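Long-range contacts in GNA33 (Neisseria gonorrhoeae FA 1090, PDB 2G5D), which probably cleaves the beta-1,4 linkage between N-acetylmuramic acid and N-acetylglucosamine in peptidoglycan, forming a 1,6-anhydro bond in the muramic acid residue: residues Met50-Ala55 and Ala365-Ile370; Gly340-His345 and Val383-Phe388; Phe354-His359 and Tyr407-Leu412. One frame throughout, in Å; residues are numbered along the deposited sequence.

Interaction 1. Residues Met50-Ala55 and Ala365-Ile370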
loop_
_atom_site.group_PDB
_atom_site.type_symbol
_atom_site.label_atom_id
_atom_site.label_comp_id
_atom_site.label_asym_id
_atom_site.label_seq_id
_atom_site.Cartn_x
_atom_site.Cartn_y
_atom_site.Cartn_z
ATOM N N MET A 50 18.225 10.488 -16.724
ATOM C CA MET A 50 17.439 10.739 -15.512
ATOM C C MET A 50 17.963 11.986 -14.768
ATOM O O MET A 50 19.160 12.116 -14.539
ATOM C CB MET A 50 17.373 9.502 -14.598
ATOM C CG MET A 50 16.702 8.338 -15.281
ATOM S SD MET A 50 16.673 6.731 -14.471
ATOM C CE MET A 50 18.211 5.972 -14.982
ATOM N N PRO A 51 17.059 12.939 -14.473
ATOM C CA PRO A 51 17.495 14.202 -13.893
ATOM C C PRO A 51 18.008 13.994 -12.459
ATOM O O PRO A 51 17.392 13.268 -11.698
ATOM C CB PRO A 51 16.237 15.074 -13.937
ATOM C CG PRO A 51 15.075 14.114 -13.986
ATOM C CD PRO A 51 15.594 12.861 -14.665
ATOM N N HIS A 52 19.152 14.597 -12.133
ATOM C CA HIS A 52 19.782 14.449 -10.811
ATOM C C HIS A 52 20.211 13.026 -10.453
ATOM O O HIS A 52 20.467 12.729 -9.287
ATOM C CB HIS A 52 18.899 15.024 -9.705
ATOM C CG HIS A 52 18.644 16.486 -9.842
ATOM N ND1 HIS A 52 17.781 17.167 -9.011
ATOM C CD2 HIS A 52 19.126 17.400 -10.722
ATOM C CE1 HIS A 52 17.749 18.441 -9.367
ATOM N NE2 HIS A 52 18.544 18.603 -10.414
ATOM N N TRP A 53 20.331 12.178 -11.464
ATOM C CA TRP A 53 20.918 10.856 -11.327
ATOM C C TRP A 53 22.225 10.884 -10.525
ATOM O O TRP A 53 22.385 10.124 -9.575
ATOM C CB TRP A 53 21.219 10.263 -12.701
ATOM C CG TRP A 53 21.895 8.947 -12.571
ATOM C CD1 TRP A 53 23.239 8.681 -12.673
ATOM C CD2 TRP A 53 21.259 7.701 -12.258
ATOM N NE1 TRP A 53 23.465 7.325 -12.452
ATOM C CE2 TRP A 53 22.266 6.713 -12.201
ATOM C CE3 TRP A 53 19.922 7.320 -12.053
ATOM C CZ2 TRP A 53 21.977 5.367 -11.925
ATOM C CZ3 TRP A 53 19.634 5.987 -11.770
ATOM C CH2 TRP A 53 20.657 5.029 -11.719
ATOM N N ALA A 54 23.154 11.738 -10.936
ATOM C CA ALA A 54 24.481 11.879 -10.297
ATOM C C ALA A 54 24.421 12.107 -8.794
ATOM O O ALA A 54 25.220 11.512 -8.043
ATOM C CB ALA A 54 25.262 13.030 -10.963
ATOM N N ALA A 55 23.475 12.959 -8.368
ATOM C CA ALA A 55 23.332 13.407 -6.978
ATOM C C ALA A 55 22.417 12.552 -6.058
ATOM O O ALA A 55 22.162 12.915 -4.903
ATOM C CB ALA A 55 22.917 14.888 -6.946
ATOM N N ALA A 365 12.113 20.421 -7.238
ATOM C CA ALA A 365 12.337 19.154 -7.932
ATOM C C ALA A 365 12.578 18.002 -6.952
ATOM O O ALA A 365 13.445 18.093 -6.065
ATOM C CB ALA A 365 13.501 19.283 -8.936
ATOM N N LEU A 366 11.794 16.936 -7.124
ATOM C CA LEU A 366 11.880 15.756 -6.287
ATOM C C LEU A 366 12.229 14.593 -7.220
ATOM O O LEU A 366 11.345 14.058 -7.853
ATOM C CB LEU A 366 10.529 15.482 -5.613
ATOM C CG LEU A 366 10.420 14.770 -4.262
ATOM C CD1 LEU A 366 9.440 13.609 -4.369
ATOM C CD2 LEU A 366 11.758 14.318 -3.665
ATOM N N ASN A 367 13.519 14.264 -7.319
ATOM C CA ASN A 367 14.034 13.199 -8.222
ATOM C C ASN A 367 14.695 12.097 -7.402
ATOM O O ASN A 367 15.666 12.337 -6.666
ATOM C CB ASN A 367 15.041 13.745 -9.267
ATOM C CG ASN A 367 14.504 14.932 -10.078
ATOM O OD1 ASN A 367 13.379 14.935 -10.543
ATOM N ND2 ASN A 367 15.339 15.936 -10.258
ATOM N N ARG A 368 14.165 10.881 -7.505
ATOM C CA ARG A 368 14.486 9.836 -6.567
ATOM C C ARG A 368 14.509 8.479 -7.235
ATOM O O ARG A 368 13.585 8.145 -7.958
ATOM C CB ARG A 368 13.414 9.806 -5.450
ATOM C CG ARG A 368 13.454 10.990 -4.470
ATOM C CD ARG A 368 14.222 10.604 -3.211
ATOM N NE ARG A 368 14.629 11.787 -2.463
ATOM C CZ ARG A 368 13.948 12.343 -1.458
ATOM N NH1 ARG A 368 12.779 11.840 -1.035
ATOM N NH2 ARG A 368 14.448 13.440 -0.874
ATOM N N LEU A 369 15.554 7.697 -6.991
ATOM C CA LEU A 369 15.492 6.270 -7.319
ATOM C C LEU A 369 14.833 5.520 -6.179
ATOM O O LEU A 369 15.483 5.207 -5.167
ATOM C CB LEU A 369 16.873 5.668 -7.616
ATOM C CG LEU A 369 16.818 4.207 -8.089
ATOM C CD1 LEU A 369 16.025 4.114 -9.386
ATOM C CD2 LEU A 369 18.239 3.697 -8.282
ATOM N N ILE A 370 13.543 5.217 -6.361
ATOM C CA ILE A 370 12.758 4.403 -5.410
ATOM C C ILE A 370 12.635 2.960 -5.877
ATOM O O ILE A 370 13.074 2.640 -6.948
ATOM C CB ILE A 370 11.369 5.037 -5.153
ATOM C CG1 ILE A 370 10.450 4.889 -6.371
ATOM C CG2 ILE A 370 11.559 6.539 -4.727
ATOM C CD1 ILE A 370 8.976 5.006 -6.089
#
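The amide of N367 projects from its strand into the corner formed by P51 and H52, where one polar side chain packs against a turn. Its ND2 lies over one face of the H52 imidazole, 3.0 Å from ND1, and the amide and ring planes stand 70° apart, so the two flat groups are far from stacked. The N367 CG is anti to its own carbonyl carbon (chi1 -53°), which sets it beside the backbone N. On its other branch, OD1 comes to 3.9 Å from P51 CG, the pyrrolidine and the asparagine chain crossing at about a right angle. The backbone of P51 comes nearer than its ring, P51 O lying 3.4 Å from N367 CB. Further along, the W53 indole reaches back with CZ3 to L369 CD2 at 4.4 Å, a light apolar touch, while its NE1 is hydrogen-bonded to E100 OE1. Q56 ties both sides together, its NE2 hydrogen-bonding to H52 O and N367 O and its OE1 to L369 N. P51 and H52 are the central residues of a type II beta turn from M50 to W53, part of a loop laid over a strand of the barrel-type 3D domain.

Interaction 2. Residues Gly340-His345 and Val383-Phe388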
loop_
_atom_site.group_PDB
_atom_site.type_symbol
_atom_site.label_atom_id
_atom_site.label_comp_id
_atom_site.label_asym_id
_atom_site.label_seq_id
_atom_site.Cartn_x
_atom_site.Cartn_y
_atom_site.Cartn_z
ATOM N N GLY A 340 7.563 2.822 -3.457
ATOM C CA GLY A 340 6.315 3.307 -4.015
ATOM C C GLY A 340 5.378 2.220 -4.458
ATOM O O GLY A 340 5.789 1.064 -4.607
ATOM N N ALA A 341 4.106 2.586 -4.624
ATOM C CA ALA A 341 3.112 1.705 -5.228
ATOM C C ALA A 341 2.911 2.004 -6.719
ATOM O O ALA A 341 2.882 3.171 -7.138
ATOM C CB ALA A 341 1.747 1.762 -4.459
ATOM N N ILE A 342 2.741 0.933 -7.497
ATOM C CA ILE A 342 2.661 1.000 -8.960
ATOM C C ILE A 342 1.526 0.113 -9.497
ATOM O O ILE A 342 0.872 -0.591 -8.742
ATOM C CB ILE A 342 4.023 0.589 -9.635
ATOM C CG1 ILE A 342 4.617 -0.680 -8.994
ATOM C CG2 ILE A 342 5.061 1.710 -9.518
ATOM C CD1 ILE A 342 3.880 -2.018 -9.356
ATOM N N ASP A 343 1.337 0.140 -10.811
ATOM C CA ASP A 343 0.358 -0.696 -11.484
ATOM C C ASP A 343 1.145 -1.830 -12.130
ATOM O O ASP A 343 1.979 -1.596 -12.997
ATOM C CB ASP A 343 -0.433 0.143 -12.505
ATOM C CG ASP A 343 -1.428 -0.675 -13.326
ATOM O OD1 ASP A 343 -1.543 -1.906 -13.162
ATOM O OD2 ASP A 343 -2.110 -0.075 -14.168
ATOM N N ARG A 344 0.861 -3.052 -11.702
ATOM C CA ARG A 344 1.578 -4.246 -12.164
ATOM C C ARG A 344 1.259 -4.702 -13.587
ATOM O O ARG A 344 1.917 -5.597 -14.116
ATOM C CB ARG A 344 1.332 -5.399 -11.210
ATOM C CG ARG A 344 2.095 -5.298 -9.916
ATOM C CD ARG A 344 1.871 -6.556 -9.109
ATOM N NE ARG A 344 2.705 -7.632 -9.638
ATOM C CZ ARG A 344 2.809 -8.838 -9.095
ATOM N NH1 ARG A 344 2.125 -9.134 -7.998
ATOM N NH2 ARG A 344 3.612 -9.743 -9.650
ATOM N N HIS A 345 0.237 -4.114 -14.194
ATOM C CA HIS A 345 0.006 -4.275 -15.619
ATOM C C HIS A 345 1.188 -3.744 -16.388
ATOM O O HIS A 345 1.443 -4.179 -17.513
ATOM C CB HIS A 345 -1.234 -3.502 -16.064
ATOM C CG HIS A 345 -2.530 -4.112 -15.627
ATOM N ND1 HIS A 345 -2.810 -5.450 -15.783
ATOM C CD2 HIS A 345 -3.642 -3.554 -15.088
ATOM C CE1 HIS A 345 -4.031 -5.699 -15.337
ATOM N NE2 HIS A 345 -4.558 -4.566 -14.913
ATOM N N VAL A 383 2.363 5.317 -16.199
ATOM C CA VAL A 383 3.052 6.335 -15.407
ATOM C C VAL A 383 2.149 6.766 -14.243
ATOM O O VAL A 383 1.345 7.694 -14.360
ATOM C CB VAL A 383 3.507 7.582 -16.255
ATOM C CG1 VAL A 383 4.458 8.453 -15.450
ATOM C CG2 VAL A 383 4.159 7.171 -17.603
ATOM N N ARG A 384 2.287 6.071 -13.117
ATOM C CA ARG A 384 1.408 6.262 -11.958
ATOM C C ARG A 384 2.087 5.725 -10.694
ATOM O O ARG A 384 2.281 4.520 -10.559
ATOM C CB ARG A 384 0.041 5.587 -12.208
ATOM C CG ARG A 384 -1.058 5.849 -11.153
ATOM C CD ARG A 384 -1.513 7.311 -11.103
ATOM N NE ARG A 384 -2.439 7.469 -9.994
ATOM C CZ ARG A 384 -2.088 7.851 -8.773
ATOM N NH1 ARG A 384 -0.822 8.183 -8.503
ATOM N NH2 ARG A 384 -3.014 7.930 -7.833
ATOM N N VAL A 385 2.438 6.625 -9.772
ATOM C CA VAL A 385 3.154 6.235 -8.538
ATOM C C VAL A 385 2.521 6.751 -7.232
ATOM O O VAL A 385 2.281 7.949 -7.061
ATOM C CB VAL A 385 4.677 6.665 -8.578
ATOM C CG1 VAL A 385 5.422 6.190 -7.285
ATOM C CG2 VAL A 385 5.370 6.108 -9.841
ATOM N N ASP A 386 2.262 5.838 -6.295
ATOM C CA ASP A 386 1.911 6.271 -4.949
ATOM C C ASP A 386 3.210 6.239 -4.148
ATOM O O ASP A 386 3.799 5.177 -3.901
ATOM C CB ASP A 386 0.845 5.376 -4.321
ATOM C CG ASP A 386 -0.102 6.133 -3.384
ATOM O OD1 ASP A 386 -0.183 7.380 -3.429
ATOM O OD2 ASP A 386 -0.787 5.458 -2.597
ATOM N N TYR A 387 3.662 7.417 -3.774
ATOM C CA TYR A 387 4.973 7.610 -3.204
ATOM C C TYR A 387 4.887 7.372 -1.697
ATOM O O TYR A 387 4.122 8.048 -1.015
ATOM C CB TYR A 387 5.434 9.042 -3.544
ATOM C CG TYR A 387 6.842 9.339 -3.138
ATOM C CD1 TYR A 387 7.896 9.126 -4.011
ATOM C CD2 TYR A 387 7.127 9.826 -1.873
ATOM C CE1 TYR A 387 9.217 9.381 -3.624
ATOM C CE2 TYR A 387 8.438 10.086 -1.479
ATOM C CZ TYR A 387 9.469 9.857 -2.354
ATOM O OH TYR A 387 10.749 10.137 -1.972
ATOM N N PHE A 388 5.617 6.371 -1.181
ATOM C CA PHE A 388 5.527 6.058 0.238
ATOM C C PHE A 388 6.424 6.980 1.063
ATOM O O PHE A 388 7.645 6.969 0.930
ATOM C CB PHE A 388 5.807 4.567 0.539
ATOM C CG PHE A 388 5.695 4.228 2.002
ATOM C CD1 PHE A 388 4.475 4.357 2.670
ATOM C CD2 PHE A 388 6.810 3.823 2.722
ATOM C CE1 PHE A 388 4.367 4.091 4.012
ATOM C CE2 PHE A 388 6.706 3.542 4.063
ATOM C CZ PHE A 388 5.479 3.667 4.711
HETATM O O HOH W 1 2.351 2.315 -12.296
#
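G340 and A341 are pressed close against D386, and the grip slackens toward D343. At the tight end the backbones of A341 and D386 exchange two hydrogen bonds: A341 N to D386 O is short at 2.7 Å and nearly straight (164°), with the donor in the carbonyl plane, and D386 N returns to A341 O at 2.9 Å. G340, which has no side chain, brings its CA to 3.1 Å from D386 O, and the CB atoms of A341 and D386 meet at 3.7 Å on the same face of the sheet. This is a short antiparallel ladder, with A341-D386 the hydrogen-bonded pair and G340-Y387 the non-hydrogen-bonded one, inside the 3D domain, a family consistent with the double-psi beta barrels. I342 and V385 touch more loosely, CG2 to CG2 at 4.4 Å. Beyond them the direct bonding gives way to a single water, which accepts from D343 N at 2.8 Å and also lies 2.8 Å from R384 O. The chain then leaves the ladder in an Asx turn, H345 N meeting D343 OD1 from above the carboxylate plane, while D343 OD2 takes the N of G381. On the opposing strand, R384 NH1 and D386 OD1 both hydrogen-bond T119 OG1.

Interaction 3. Residues Phe354-His359 and Tyr407-Leu412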
loop_
_atom_site.group_PDB
_atom_site.type_symbol
_atom_site.label_atom_id
_atom_site.label_comp_id
_atom_site.label_asym_id
_atom_site.label_seq_id
_atom_site.Cartn_x
_atom_site.Cartn_y
_atom_site.Cartn_z
ATOM N N PHE A 354 12.893 5.167 -11.129
ATOM C CA PHE A 354 13.225 6.574 -10.993
ATOM C C PHE A 354 12.014 7.460 -11.247
ATOM O O PHE A 354 11.353 7.334 -12.286
ATOM C CB PHE A 354 14.361 6.948 -11.928
ATOM C CG PHE A 354 15.048 8.202 -11.542
ATOM C CD1 PHE A 354 16.214 8.156 -10.760
ATOM C CD2 PHE A 354 14.535 9.438 -11.935
ATOM C CE1 PHE A 354 16.866 9.345 -10.370
ATOM C CE2 PHE A 354 15.180 10.621 -11.564
ATOM C CZ PHE A 354 16.344 10.569 -10.774
ATOM N N VAL A 355 11.737 8.357 -10.293
ATOM C CA VAL A 355 10.603 9.268 -10.346
ATOM C C VAL A 355 11.122 10.689 -10.315
ATOM O O VAL A 355 11.806 11.097 -9.380
ATOM C CB VAL A 355 9.571 9.027 -9.181
ATOM C CG1 VAL A 355 8.349 9.982 -9.295
ATOM C CG2 VAL A 355 9.091 7.622 -9.196
ATOM N N ALA A 356 10.827 11.401 -11.402
ATOM C CA ALA A 356 11.027 12.820 -11.546
ATOM C C ALA A 356 9.692 13.536 -11.312
ATOM O O ALA A 356 8.764 13.442 -12.120
ATOM C CB ALA A 356 11.557 13.125 -12.961
ATOM N N THR A 357 9.593 14.256 -10.198
ATOM C CA THR A 357 8.344 14.939 -9.874
ATOM C C THR A 357 8.579 16.260 -9.136
ATOM O O THR A 357 9.647 16.861 -9.263
ATOM C CB THR A 357 7.305 13.954 -9.189
ATOM O OG1 THR A 357 6.047 14.605 -8.993
ATOM C CG2 THR A 357 7.822 13.370 -7.883
ATOM N N ALA A 358 7.571 16.733 -8.415
ATOM C CA ALA A 358 7.723 17.900 -7.553
ATOM C C ALA A 358 7.442 17.526 -6.099
ATOM O O ALA A 358 6.512 16.765 -5.815
ATOM C CB ALA A 358 6.811 19.016 -8.007
ATOM N N HIS A 359 8.269 18.042 -5.193
ATOM C CA HIS A 359 8.044 17.913 -3.756
ATOM C C HIS A 359 6.670 18.488 -3.363
ATOM O O HIS A 359 6.374 19.627 -3.701
ATOM C CB HIS A 359 9.175 18.587 -2.980
ATOM C CG HIS A 359 9.175 18.271 -1.516
ATOM N ND1 HIS A 359 8.279 18.834 -0.630
ATOM C CD2 HIS A 359 9.967 17.453 -0.784
ATOM C CE1 HIS A 359 8.516 18.369 0.582
ATOM N NE2 HIS A 359 9.537 17.532 0.516
ATOM N N TYR A 407 7.340 11.814 -14.043
ATOM C CA TYR A 407 7.907 11.026 -15.131
ATOM C C TYR A 407 8.564 9.831 -14.507
ATOM O O TYR A 407 9.132 9.940 -13.421
ATOM C CB TYR A 407 8.951 11.844 -15.881
ATOM C CG TYR A 407 8.334 13.081 -16.469
ATOM C CD1 TYR A 407 8.470 14.315 -15.840
ATOM C CD2 TYR A 407 7.574 13.003 -17.623
ATOM C CE1 TYR A 407 7.870 15.449 -16.365
ATOM C CE2 TYR A 407 6.984 14.134 -18.173
ATOM C CZ TYR A 407 7.127 15.348 -17.534
ATOM O OH TYR A 407 6.536 16.468 -18.082
ATOM N N VAL A 408 8.492 8.692 -15.179
ATOM C CA VAL A 408 9.055 7.499 -14.573
ATOM C C VAL A 408 9.964 6.712 -15.499
ATOM O O VAL A 408 9.762 6.663 -16.712
ATOM C CB VAL A 408 7.967 6.592 -13.891
ATOM C CG1 VAL A 408 7.042 7.425 -12.968
ATOM C CG2 VAL A 408 7.183 5.794 -14.886
ATOM N N TRP A 409 10.974 6.088 -14.912
ATOM C CA TRP A 409 11.850 5.215 -15.670
ATOM C C TRP A 409 11.915 3.968 -14.863
ATOM O O TRP A 409 12.139 4.019 -13.653
ATOM C CB TRP A 409 13.271 5.774 -15.789
ATOM C CG TRP A 409 13.426 7.043 -16.602
ATOM C CD1 TRP A 409 13.981 7.147 -17.824
ATOM C CD2 TRP A 409 13.097 8.374 -16.186
ATOM N NE1 TRP A 409 14.018 8.473 -18.232
ATOM C CE2 TRP A 409 13.467 9.249 -17.247
ATOM C CE3 TRP A 409 12.528 8.916 -15.029
ATOM C CZ2 TRP A 409 13.264 10.651 -17.194
ATOM C CZ3 TRP A 409 12.309 10.312 -14.973
ATOM C CH2 TRP A 409 12.680 11.160 -16.049
ATOM N N GLN A 410 11.738 2.837 -15.523
ATOM C CA GLN A 410 11.844 1.552 -14.845
ATOM C C GLN A 410 13.231 0.941 -15.118
ATOM O O GLN A 410 13.631 0.852 -16.280
ATOM C CB GLN A 410 10.732 0.644 -15.397
ATOM C CG GLN A 410 10.695 -0.740 -14.784
ATOM C CD GLN A 410 9.493 -1.565 -15.226
ATOM O OE1 GLN A 410 9.065 -2.444 -14.497
ATOM N NE2 GLN A 410 8.964 -1.307 -16.434
ATOM N N LEU A 411 13.960 0.538 -14.055
ATOM C CA LEU A 411 15.290 -0.130 -14.174
ATOM C C LEU A 411 15.125 -1.637 -14.000
ATOM O O LEU A 411 14.488 -2.094 -13.062
ATOM C CB LEU A 411 16.340 0.456 -13.181
ATOM C CG LEU A 411 16.961 1.832 -13.539
ATOM C CD1 LEU A 411 15.893 2.899 -13.602
ATOM C CD2 LEU A 411 18.068 2.270 -12.544
ATOM N N LEU A 412 15.652 -2.399 -14.948
ATOM C CA LEU A 412 15.518 -3.851 -14.936
ATOM C C LEU A 412 16.896 -4.436 -15.177
ATOM O O LEU A 412 17.712 -3.828 -15.912
ATOM C CB LEU A 412 14.549 -4.318 -16.058
ATOM C CG LEU A 412 13.088 -3.897 -15.892
ATOM C CD1 LEU A 412 12.300 -4.147 -17.189
ATOM C CD2 LEU A 412 12.440 -4.608 -14.678
#
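F354 and W409 form a hydrogen-bonded pair in an antiparallel ladder between strands 352-358 and 403-413 of the 3D domain, part of a beta barrel. Four backbone hydrogen bonds join the two segments, and two of them involve F354: its N donates to W409 O and its O accepts from W409 N, both at 2.9 Å. The aromatic rings lie side by side, pointing the same way, yet turned against each other, the edge of F354 toward the face of the indole in an offset edge-to-face pair with planes at 81°. Here CD2 of F354 comes to 3.7 Å from W409 CE3. The F354 CB points to the face of the sheet that carries W409, and chi1 (-161°) sets CG anti to the backbone N. The carbonyl O of F354 also sits in the plane of the indole at its edge, 3.4 Å from CE3. V355 turns to the other face, where it forms the non-hydrogen-bonded pair with V408; V355 CG2 and V408 CG1 meet at 4.3 Å, and V385 of strand 384-391 packs on both valines. A356 returns to the aromatic face and exchanges backbone hydrogen bonds with Y407, A356 N to Y407 O and Y407 N to A356 O. Its methyl touches Y407 CB on one hand and the rim of the indole on the other, A356 CB lying near the indole plane, 3.5 Å from W409 CZ3. At T357 the side chain takes over, OG1 hydrogen-bonding T404 OG1 and T405 O, earlier in strand 403-413.

How the interactions relate
The three contacts show how neighbouring strands of one domain share partners. Interactions 1 and 3 are closest, their centres about 8 Å apart: strand 365-375 pairs with strand 352-358, with a probable hydrogen bond of 2.9 Å from T357 N to L366 O, and P51 O lies 3.0 Å from F354 CZ, at the far end of the ring. Interaction 2 meets interaction 3 on the valine face, where V385 CG2 is 3.8 Å from V408 CG1; their centres lie about 10 Å apart. Interactions 1 and 2, about 17 Å between centres, still touch through R368 NH1 and Y387 OH at 2.8 Å, a probable hydrogen bond, and through I370 packing on G340, V385 and Y387.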